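Local coordinates for protein aminopeptidase C (Lactobacillus rhamnosus, PDB 4K7C) that probably acts as a cysteine aminopeptidase of the papain-like clan, hydrolysing peptides from their N-terminal end, at residues A[70-75]-A[97-102]; A[144-149]-A[255-260]; A[226-231]-A[250-255]. All coordinates share one frame; numbering follows the deposited sequence.

Contact 1: residues A[70-75]-A[97-102]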
loop_
_atom_site.group_PDB
_atom_site.type_symbol
_atom_site.label_atom_id
_atom_site.label_comp_id
_atom_site.label_asym_id
_atom_site.label_seq_id
_atom_site.Cartn_x
_atom_site.Cartn_y
_atom_site.Cartn_z
ATOM N N CYS A 70 10.273 22.093 -16.824
ATOM C CA CYS A 70 11.680 21.638 -16.803
ATOM C C CYS A 70 12.647 22.802 -17.085
ATOM O O CYS A 70 13.555 23.022 -16.311
ATOM C CB CYS A 70 11.874 20.504 -17.792
ATOM S SG CYS A 70 11.576 21.119 -19.423
ATOM N N TRP A 71 12.330 23.622 -18.092
ATOM C CA TRP A 71 13.193 24.744 -18.526
ATOM C C TRP A 71 13.500 25.712 -17.381
ATOM O O TRP A 71 14.617 26.131 -17.225
ATOM C CB TRP A 71 12.564 25.477 -19.689
ATOM C CG TRP A 71 11.212 26.149 -19.414
ATOM C CD1 TRP A 71 10.024 25.551 -19.036
ATOM C CD2 TRP A 71 10.922 27.544 -19.546
ATOM N NE1 TRP A 71 9.049 26.483 -18.898
ATOM C CE2 TRP A 71 9.552 27.710 -19.256
ATOM C CE3 TRP A 71 11.678 28.653 -19.883
ATOM C CZ2 TRP A 71 8.933 28.948 -19.316
ATOM C CZ3 TRP A 71 11.042 29.894 -19.967
ATOM C CH2 TRP A 71 9.713 30.025 -19.692
HETATM N N MSE A 72 12.490 25.972 -16.551
HETATM C CA MSE A 72 12.628 26.831 -15.367
HETATM C C MSE A 72 13.432 26.191 -14.257
HETATM O O MSE A 72 14.316 26.777 -13.688
HETATM C CB MSE A 72 11.271 27.193 -14.756
HETATM C CG MSE A 72 10.273 27.749 -15.669
HETATM SE SE MSE A 72 8.657 28.062 -14.587
HETATM C CE MSE A 72 7.868 28.723 -16.218
ATOM N N PHE A 73 13.116 24.935 -13.961
ATOM C CA PHE A 73 13.843 24.162 -12.962
ATOM C C PHE A 73 15.305 24.091 -13.332
ATOM O O PHE A 73 16.183 24.330 -12.468
ATOM C CB PHE A 73 13.237 22.739 -12.755
ATOM C CG PHE A 73 12.070 22.741 -11.797
ATOM C CD1 PHE A 73 12.209 22.221 -10.515
ATOM C CD2 PHE A 73 10.888 23.265 -12.156
ATOM C CE1 PHE A 73 11.173 22.239 -9.623
ATOM C CE2 PHE A 73 9.810 23.302 -11.278
ATOM C CZ PHE A 73 9.976 22.825 -9.984
ATOM N N ALA A 74 15.572 23.812 -14.612
ATOM C CA ALA A 74 16.951 23.696 -15.063
ATOM C C ALA A 74 17.705 25.034 -15.001
ATOM O O ALA A 74 18.825 25.121 -14.496
ATOM C CB ALA A 74 17.015 23.116 -16.440
ATOM N N ALA A 75 17.081 26.079 -15.432
ATOM C CA ALA A 75 17.736 27.414 -15.348
ATOM C C ALA A 75 17.973 27.747 -13.894
ATOM O O ALA A 75 19.080 28.185 -13.516
ATOM C CB ALA A 75 16.924 28.474 -16.003
ATOM N N ASN A 97 7.712 28.452 -8.655
ATOM C CA ASN A 97 6.388 28.955 -8.764
ATOM C C ASN A 97 6.459 30.468 -9.181
ATOM O O ASN A 97 5.642 30.885 -9.973
ATOM C CB ASN A 97 5.630 28.786 -7.514
ATOM C CG ASN A 97 4.155 29.044 -7.691
ATOM O OD1 ASN A 97 3.616 28.996 -8.823
ATOM N ND2 ASN A 97 3.470 29.236 -6.609
ATOM N N TYR A 98 7.432 31.195 -8.655
ATOM C CA TYR A 98 7.638 32.621 -8.966
ATOM C C TYR A 98 7.765 32.820 -10.471
ATOM O O TYR A 98 7.022 33.620 -11.037
ATOM C CB TYR A 98 8.819 33.223 -8.155
ATOM C CG TYR A 98 8.924 34.734 -8.275
ATOM C CD1 TYR A 98 8.111 35.608 -7.543
ATOM C CD2 TYR A 98 9.809 35.277 -9.173
ATOM C CE1 TYR A 98 8.234 36.996 -7.685
ATOM C CE2 TYR A 98 9.883 36.666 -9.362
ATOM C CZ TYR A 98 9.141 37.490 -8.575
ATOM O OH TYR A 98 9.272 38.907 -8.727
ATOM N N THR A 99 8.653 32.043 -11.116
ATOM C CA THR A 99 8.841 32.153 -12.554
ATOM C C THR A 99 7.634 31.653 -13.275
ATOM O O THR A 99 7.264 32.189 -14.318
ATOM C CB THR A 99 10.099 31.389 -13.047
ATOM O OG1 THR A 99 10.183 30.113 -12.352
ATOM C CG2 THR A 99 11.335 32.162 -12.762
ATOM N N PHE A 100 6.889 30.709 -12.661
ATOM C CA PHE A 100 5.727 30.106 -13.323
ATOM C C PHE A 100 4.607 31.141 -13.395
ATOM O O PHE A 100 3.870 31.308 -14.422
ATOM C CB PHE A 100 5.247 28.896 -12.533
ATOM C CG PHE A 100 4.307 27.950 -13.284
ATOM C CD1 PHE A 100 4.544 27.532 -14.584
ATOM C CD2 PHE A 100 3.221 27.376 -12.612
ATOM C CE1 PHE A 100 3.743 26.618 -15.193
ATOM C CE2 PHE A 100 2.387 26.432 -13.218
ATOM C CZ PHE A 100 2.658 26.043 -14.514
ATOM N N PHE A 101 4.428 31.848 -12.304
ATOM C CA PHE A 101 3.416 32.907 -12.285
ATOM C C PHE A 101 3.597 33.946 -13.440
ATOM O O PHE A 101 2.692 34.185 -14.199
ATOM C CB PHE A 101 3.377 33.578 -10.865
ATOM C CG PHE A 101 2.281 34.660 -10.733
ATOM C CD1 PHE A 101 1.101 34.454 -10.051
ATOM C CD2 PHE A 101 2.463 35.882 -11.357
ATOM C CE1 PHE A 101 0.154 35.474 -9.956
ATOM C CE2 PHE A 101 1.510 36.872 -11.295
ATOM C CZ PHE A 101 0.335 36.654 -10.648
ATOM N N TRP A 102 4.789 34.563 -13.498
ATOM C CA TRP A 102 5.110 35.632 -14.422
ATOM C C TRP A 102 5.165 35.115 -15.852
ATOM O O TRP A 102 4.675 35.769 -16.768
ATOM C CB TRP A 102 6.390 36.283 -14.017
ATOM C CG TRP A 102 6.250 37.041 -12.733
ATOM C CD1 TRP A 102 6.970 36.877 -11.583
ATOM C CD2 TRP A 102 5.327 38.103 -12.474
ATOM N NE1 TRP A 102 6.550 37.785 -10.635
ATOM C CE2 TRP A 102 5.548 38.541 -11.159
ATOM C CE3 TRP A 102 4.350 38.730 -13.225
ATOM C CZ2 TRP A 102 4.801 39.625 -10.558
ATOM C CZ3 TRP A 102 3.584 39.766 -12.643
ATOM C CH2 TRP A 102 3.802 40.192 -11.326
#
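Met72 of helix 70-87 faces Thr99 of helix 96-117, and the CA atoms of this pair are 7.1 Å apart. This is buried helix-helix packing. Helix 70-87 probably corresponds to the long central helix of papain-like peptidases. It begins at Cys70, which packs on His364 of strand 364-374, consistent with the cysteine-histidine pairing of that fold. Met72 is modelled as selenomethionine and is the residue of 70-75 that touches 97-102. With chi2 and chi3 both near 180° its chain runs straight out, carrying the selenium to the backbone of the second helix. Met72 SE lies 3.4 Å from Thr99 OG1 and 3.7 Å from Phe100 N. The Met72 and Thr99 side chains lie alongside, pointing opposite ways. The Thr99 hydroxyl has its polar partner in its own helix, a hydrogen bond with Gln96 O. Phe100 has CG anti to the backbone N (chi1 -164°), and its side chain crosses that of Met72 at about a right angle. The selenium makes an oblique Met-aromatic contact, 67° off the ring normal. The same ring forms a cation-pi contact with Arg69. The terminal methyl comes in at the ring edge, near its plane, with Met72 CE 3.9 Å from Phe100 CD1.

Contact 2: residues A[144-149]-A[255-260]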
loop_
_atom_site.group_PDB
_atom_site.type_symbol
_atom_site.label_atom_id
_atom_site.label_comp_id
_atom_site.label_asym_id
_atom_site.label_seq_id
_atom_site.Cartn_x
_atom_site.Cartn_y
_atom_site.Cartn_z
HETATM N N MSE A 144 13.621 33.024 -22.888
HETATM C CA MSE A 144 12.349 33.346 -22.201
HETATM C C MSE A 144 12.461 33.311 -20.702
HETATM O O MSE A 144 11.837 34.105 -20.000
HETATM C CB MSE A 144 11.290 32.339 -22.697
HETATM C CG MSE A 144 10.923 32.616 -24.143
HETATM SE SE MSE A 144 9.993 31.072 -24.965
HETATM C CE MSE A 144 8.339 31.014 -23.913
ATOM N N LEU A 145 13.300 32.443 -20.133
ATOM C CA LEU A 145 13.464 32.468 -18.687
ATOM C C LEU A 145 14.268 33.725 -18.311
ATOM O O LEU A 145 13.936 34.428 -17.328
ATOM C CB LEU A 145 14.208 31.204 -18.272
ATOM C CG LEU A 145 14.279 30.825 -16.789
ATOM C CD1 LEU A 145 15.374 31.602 -16.073
ATOM C CD2 LEU A 145 12.896 30.998 -16.174
ATOM N N SER A 146 15.351 34.001 -19.043
ATOM C CA SER A 146 16.070 35.256 -18.831
ATOM C C SER A 146 15.197 36.476 -18.867
ATOM O O SER A 146 15.320 37.344 -17.980
ATOM C CB SER A 146 17.222 35.420 -19.821
ATOM O OG SER A 146 18.170 34.546 -19.416
ATOM N N ALA A 147 14.325 36.559 -19.861
ATOM C CA ALA A 147 13.432 37.675 -19.984
ATOM C C ALA A 147 12.645 37.871 -18.694
ATOM O O ALA A 147 12.436 39.011 -18.240
ATOM C CB ALA A 147 12.461 37.503 -21.131
ATOM N N LEU A 148 12.182 36.750 -18.104
ATOM C CA LEU A 148 11.442 36.816 -16.872
ATOM C C LEU A 148 12.262 37.302 -15.718
ATOM O O LEU A 148 11.788 38.150 -14.976
ATOM C CB LEU A 148 10.802 35.441 -16.504
ATOM C CG LEU A 148 9.725 34.996 -17.494
ATOM C CD1 LEU A 148 9.453 33.510 -17.305
ATOM C CD2 LEU A 148 8.453 35.792 -17.314
ATOM N N ILE A 149 13.511 36.857 -15.627
ATOM C CA ILE A 149 14.360 37.221 -14.524
ATOM C C ILE A 149 14.778 38.689 -14.628
ATOM O O ILE A 149 14.872 39.375 -13.613
ATOM C CB ILE A 149 15.478 36.218 -14.441
ATOM C CG1 ILE A 149 14.845 34.929 -13.835
ATOM C CG2 ILE A 149 16.626 36.664 -13.529
ATOM C CD1 ILE A 149 15.869 33.921 -13.665
ATOM N N TRP A 255 24.399 37.714 -11.978
ATOM C CA TRP A 255 24.728 37.555 -13.380
ATOM C C TRP A 255 24.250 38.718 -14.233
ATOM O O TRP A 255 23.332 39.410 -13.865
ATOM C CB TRP A 255 24.078 36.274 -13.916
ATOM C CG TRP A 255 24.481 35.058 -13.268
ATOM C CD1 TRP A 255 25.378 34.905 -12.296
ATOM C CD2 TRP A 255 23.976 33.732 -13.562
ATOM N NE1 TRP A 255 25.501 33.579 -11.951
ATOM C CE2 TRP A 255 24.630 32.846 -12.715
ATOM C CE3 TRP A 255 23.050 33.247 -14.465
ATOM C CZ2 TRP A 255 24.372 31.448 -12.723
ATOM C CZ3 TRP A 255 22.791 31.853 -14.484
ATOM C CH2 TRP A 255 23.479 30.989 -13.622
ATOM N N ASN A 256 24.983 38.930 -15.328
ATOM C CA ASN A 256 24.540 39.741 -16.421
ATOM C C ASN A 256 24.069 38.741 -17.439
ATOM O O ASN A 256 24.891 38.012 -18.053
ATOM C CB ASN A 256 25.660 40.616 -16.951
ATOM C CG ASN A 256 25.235 41.398 -18.146
ATOM O OD1 ASN A 256 24.098 41.326 -18.616
ATOM N ND2 ASN A 256 26.156 42.165 -18.668
ATOM N N LEU A 257 22.754 38.776 -17.625
ATOM C CA LEU A 257 22.037 37.813 -18.434
ATOM C C LEU A 257 22.388 37.973 -19.906
ATOM O O LEU A 257 22.276 37.008 -20.681
ATOM C CB LEU A 257 20.545 37.834 -18.162
ATOM C CG LEU A 257 20.226 37.256 -16.764
ATOM C CD1 LEU A 257 18.774 37.526 -16.440
ATOM C CD2 LEU A 257 20.568 35.786 -16.555
ATOM N N ASP A 258 22.958 39.117 -20.269
ATOM C CA ASP A 258 23.550 39.209 -21.577
ATOM C C ASP A 258 24.739 38.328 -21.893
ATOM O O ASP A 258 25.112 38.253 -23.085
ATOM C CB ASP A 258 24.031 40.683 -21.856
ATOM C CG ASP A 258 22.953 41.553 -22.385
ATOM O OD1 ASP A 258 22.130 41.092 -23.214
ATOM O OD2 ASP A 258 22.949 42.760 -21.994
ATOM N N ASP A 259 25.415 37.815 -20.862
ATOM C CA ASP A 259 26.639 37.111 -20.997
ATOM C C ASP A 259 26.379 35.711 -21.606
ATOM O O ASP A 259 27.360 35.057 -21.855
ATOM C CB ASP A 259 27.278 36.863 -19.623
ATOM C CG ASP A 259 27.903 38.117 -19.005
ATOM O OD1 ASP A 259 27.936 39.119 -19.701
ATOM O OD2 ASP A 259 28.368 37.996 -17.843
ATOM N N TYR A 260 25.105 35.313 -21.833
ATOM C CA TYR A 260 24.753 33.852 -22.153
ATOM C C TYR A 260 24.225 33.726 -23.542
ATOM O O TYR A 260 23.421 34.523 -23.962
ATOM C CB TYR A 260 23.758 33.234 -21.106
ATOM C CG TYR A 260 24.367 33.342 -19.719
ATOM C CD1 TYR A 260 25.386 32.528 -19.330
ATOM C CD2 TYR A 260 24.006 34.372 -18.862
ATOM C CE1 TYR A 260 26.015 32.681 -18.103
ATOM C CE2 TYR A 260 24.631 34.537 -17.613
ATOM C CZ TYR A 260 25.623 33.709 -17.262
ATOM O OH TYR A 260 26.253 33.865 -16.088
HETATM O O HOH W 1 20.323 35.079 -21.014
#
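In Leu257, chi1 of -70° swings CG toward helix 142-152, and chi2 of 170° spreads CD1 and CD2 over Ile149 and Ser146. Ile149 answers with its CG2 branch. The Leu257 and Ile149 side chains cross at about a right angle, and Leu257 CD1 is 3.7 Å from Ile149 CG2. The same CD1 also rests 3.8 Å from the backbone atom Ser146 O. The other branch turns to the serine side chain, about a helical turn before Ile149, with Leu257 CD2 3.9 Å from Ser146 OG. A water adds the polar link. The water oxygen lies 2.7 Å from Ser146 OG and donates to Leu257 O over 2.8 Å. The partner segment is the connection between helix 245-253 and strand 260-264. Within it, Asn256 makes an Asx turn, in which Asn256 OD1 accepts from Asp258 N at 3.0 Å. The donor stands above the carbonyl plane, 50° out of it. A short 3-10 segment, 257-259, follows and presents Leu257 to the helix while Asp258 makes a salt bridge with Arg289. Helix 70-87 packs beside the contact, where Met79 touches both Ile149 and Trp255. At the end of the connection the Tyr260 hydroxyl returns over one face of the Trp255 ring, offset toward its rim.

Contact 3: residues A[226-231]-A[250-255]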
loop_
_atom_site.group_PDB
_atom_site.type_symbol
_atom_site.label_atom_id
_atom_site.label_comp_id
_atom_site.label_asym_id
_atom_site.label_seq_id
_atom_site.Cartn_x
_atom_site.Cartn_y
_atom_site.Cartn_z
ATOM N N PHE A 226 10.669 41.160 0.956
ATOM C CA PHE A 226 10.718 40.113 2.005
ATOM C C PHE A 226 12.048 40.146 2.740
ATOM O O PHE A 226 13.071 40.667 2.223
ATOM C CB PHE A 226 10.553 38.739 1.341
ATOM C CG PHE A 226 11.579 38.473 0.237
ATOM C CD1 PHE A 226 11.385 38.959 -1.039
ATOM C CD2 PHE A 226 12.685 37.801 0.497
ATOM C CE1 PHE A 226 12.333 38.751 -2.048
ATOM C CE2 PHE A 226 13.636 37.535 -0.476
ATOM C CZ PHE A 226 13.468 38.022 -1.778
ATOM N N ASP A 227 12.063 39.529 3.908
ATOM C CA ASP A 227 13.295 39.232 4.643
ATOM C C ASP A 227 13.776 37.824 4.337
ATOM O O ASP A 227 12.947 36.923 4.123
ATOM C CB ASP A 227 13.061 39.350 6.124
ATOM C CG ASP A 227 12.816 40.739 6.589
ATOM O OD1 ASP A 227 12.890 41.747 5.837
ATOM O OD2 ASP A 227 12.584 40.821 7.819
ATOM N N PHE A 228 15.088 37.642 4.275
ATOM C CA PHE A 228 15.707 36.349 3.993
ATOM C C PHE A 228 16.546 35.973 5.221
ATOM O O PHE A 228 17.462 36.720 5.562
ATOM C CB PHE A 228 16.571 36.518 2.791
ATOM C CG PHE A 228 17.285 35.261 2.316
ATOM C CD1 PHE A 228 16.654 34.023 2.321
ATOM C CD2 PHE A 228 18.533 35.358 1.789
ATOM C CE1 PHE A 228 17.309 32.890 1.872
ATOM C CE2 PHE A 228 19.181 34.248 1.264
ATOM C CZ PHE A 228 18.560 33.012 1.314
ATOM N N GLU A 229 16.205 34.872 5.916
ATOM C CA GLU A 229 16.941 34.392 7.056
ATOM C C GLU A 229 17.400 32.934 6.747
ATOM O O GLU A 229 16.614 32.175 6.200
ATOM C CB GLU A 229 16.005 34.302 8.273
ATOM C CG GLU A 229 15.519 35.609 8.861
ATOM C CD GLU A 229 14.692 35.423 10.131
ATOM O OE1 GLU A 229 15.277 35.231 11.210
ATOM O OE2 GLU A 229 13.441 35.644 10.069
ATOM N N TYR A 230 18.641 32.607 7.021
ATOM C CA TYR A 230 19.188 31.298 6.785
ATOM C C TYR A 230 20.433 31.046 7.668
ATOM O O TYR A 230 20.961 31.956 8.270
ATOM C CB TYR A 230 19.554 31.083 5.324
ATOM C CG TYR A 230 20.697 31.933 4.854
ATOM C CD1 TYR A 230 20.496 33.246 4.373
ATOM C CD2 TYR A 230 21.991 31.441 4.888
ATOM C CE1 TYR A 230 21.540 34.034 3.994
ATOM C CE2 TYR A 230 23.032 32.222 4.464
ATOM C CZ TYR A 230 22.791 33.516 4.049
ATOM O OH TYR A 230 23.843 34.228 3.647
ATOM N N ARG A 231 20.796 29.780 7.778
ATOM C CA ARG A 231 22.049 29.342 8.349
ATOM C C ARG A 231 22.894 28.747 7.259
ATOM O O ARG A 231 22.438 27.894 6.459
ATOM C CB ARG A 231 21.851 28.320 9.470
ATOM C CG ARG A 231 21.414 28.994 10.724
ATOM C CD ARG A 231 21.724 28.230 11.974
ATOM N NE ARG A 231 21.133 28.891 13.150
ATOM C CZ ARG A 231 21.852 29.409 14.138
ATOM N NH1 ARG A 231 23.195 29.372 14.100
ATOM N NH2 ARG A 231 21.263 29.963 15.156
ATOM N N LYS A 250 20.123 40.387 -7.844
ATOM C CA LYS A 250 21.384 41.124 -8.010
ATOM C C LYS A 250 22.425 40.714 -6.963
ATOM O O LYS A 250 23.569 40.548 -7.283
ATOM C CB LYS A 250 21.110 42.650 -8.031
ATOM C CG LYS A 250 20.273 43.111 -9.240
ATOM C CD LYS A 250 20.016 44.641 -9.263
ATOM C CE LYS A 250 20.017 45.180 -10.693
ATOM N NZ LYS A 250 18.627 45.119 -11.159
ATOM N N LYS A 251 22.021 40.493 -5.712
ATOM C CA LYS A 251 22.962 40.186 -4.628
ATOM C C LYS A 251 23.403 38.734 -4.538
ATOM O O LYS A 251 24.609 38.473 -4.400
ATOM C CB LYS A 251 22.401 40.656 -3.292
ATOM C CG LYS A 251 23.253 40.333 -2.080
ATOM C CD LYS A 251 22.790 41.058 -0.837
ATOM C CE LYS A 251 23.526 40.575 0.416
ATOM N NZ LYS A 251 22.951 41.266 1.606
ATOM N N TYR A 252 22.458 37.818 -4.713
ATOM C CA TYR A 252 22.725 36.397 -4.489
ATOM C C TYR A 252 23.127 35.647 -5.747
ATOM O O TYR A 252 23.884 34.683 -5.652
ATOM C CB TYR A 252 21.543 35.733 -3.681
ATOM C CG TYR A 252 21.474 36.183 -2.310
ATOM C CD1 TYR A 252 22.216 35.520 -1.294
ATOM C CD2 TYR A 252 20.700 37.305 -1.946
ATOM C CE1 TYR A 252 22.168 35.991 0.024
ATOM C CE2 TYR A 252 20.647 37.779 -0.616
ATOM C CZ TYR A 252 21.404 37.122 0.352
ATOM O OH TYR A 252 21.405 37.563 1.687
ATOM N N VAL A 253 22.707 36.146 -6.914
ATOM C CA VAL A 253 23.109 35.538 -8.166
ATOM C C VAL A 253 24.096 36.443 -8.889
ATOM O O VAL A 253 25.223 36.029 -9.184
ATOM C CB VAL A 253 21.874 35.194 -9.057
ATOM C CG1 VAL A 253 22.315 34.419 -10.310
ATOM C CG2 VAL A 253 20.931 34.253 -8.316
ATOM N N GLY A 254 23.685 37.652 -9.247
ATOM C CA GLY A 254 24.663 38.631 -9.706
ATOM C C GLY A 254 25.120 38.503 -11.154
ATOM O O GLY A 254 26.085 39.177 -11.556
ATOM N N TRP A 255 24.399 37.714 -11.978
ATOM C CA TRP A 255 24.728 37.555 -13.380
ATOM C C TRP A 255 24.250 38.718 -14.233
ATOM O O TRP A 255 23.332 39.410 -13.865
ATOM C CB TRP A 255 24.078 36.274 -13.916
ATOM C CG TRP A 255 24.481 35.058 -13.268
ATOM C CD1 TRP A 255 25.378 34.905 -12.296
ATOM C CD2 TRP A 255 23.976 33.732 -13.562
ATOM N NE1 TRP A 255 25.501 33.579 -11.951
ATOM C CE2 TRP A 255 24.630 32.846 -12.715
ATOM C CE3 TRP A 255 23.050 33.247 -14.465
ATOM C CZ2 TRP A 255 24.372 31.448 -12.723
ATOM C CZ3 TRP A 255 22.791 31.853 -14.484
ATOM C CH2 TRP A 255 23.479 30.989 -13.622
HETATM O O HOH W 2 23.608 37.102 3.455
#
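Phe228 meets Tyr252 in a T-shaped stack, the edge of the phenylalanine ring pointing at a face of the tyrosine ring. The ring planes stand at 88° and the centroids are 5.1 Å apart. Phe228 CG is anti to the backbone N (chi1 -179°), which sends the ring out from strand 226-231 to the helix. Phe228 CE2 sits 3.6 Å above the Tyr252 plane, offset toward the rim, and Phe228 CD2 is 3.6 Å from Tyr252 OH. Two residues on, Tyr230 points to the same side of the strand. Its CD1 lies over a face of the Phe228 ring, so this ring is flanked by one tyrosine and directs its edge at another. Tyr230 touches Tyr252 more loosely. A water joins their hydroxyls, 2.9 Å from Tyr230 OH and 2.9 Å from Tyr252 OH, and donates to the latter. Tyr252 OH is also hydrogen-bonded to Asp240 OD2, which forms a salt bridge with Lys251. The strand pairs with 237-243 in a two-stranded antiparallel hairpin, and helix 245-253 follows directly and packs against it. Phe248 of that helix adds a ring to both Phe228 and Tyr252, and Phe87 of helix 70-87 touches both tyrosines.

In the fold
Following the chain from the N terminus, contact 1 closes first, tying helix 70-87 to helix 96-117; the 21 residues between its segments are mostly the rest of helix 70-87. Contact 2 opens after it, in series. It closes a far longer loop, 105 residues, bringing the connection before strand 260-264 back to helix 142-152. Contact 3 is nested inside that loop, where a hairpin strand meets the helix that follows the hairpin. Contacts 2 and 3 share Trp255. Contacts 1 and 2 touch directly: the Trp71 ring and Ala75 pack on Leu145, and Leu148 meets Trp102. Contact 3 lies further out, its centre about 26 Å from the chain centre, against 11 and 15 Å.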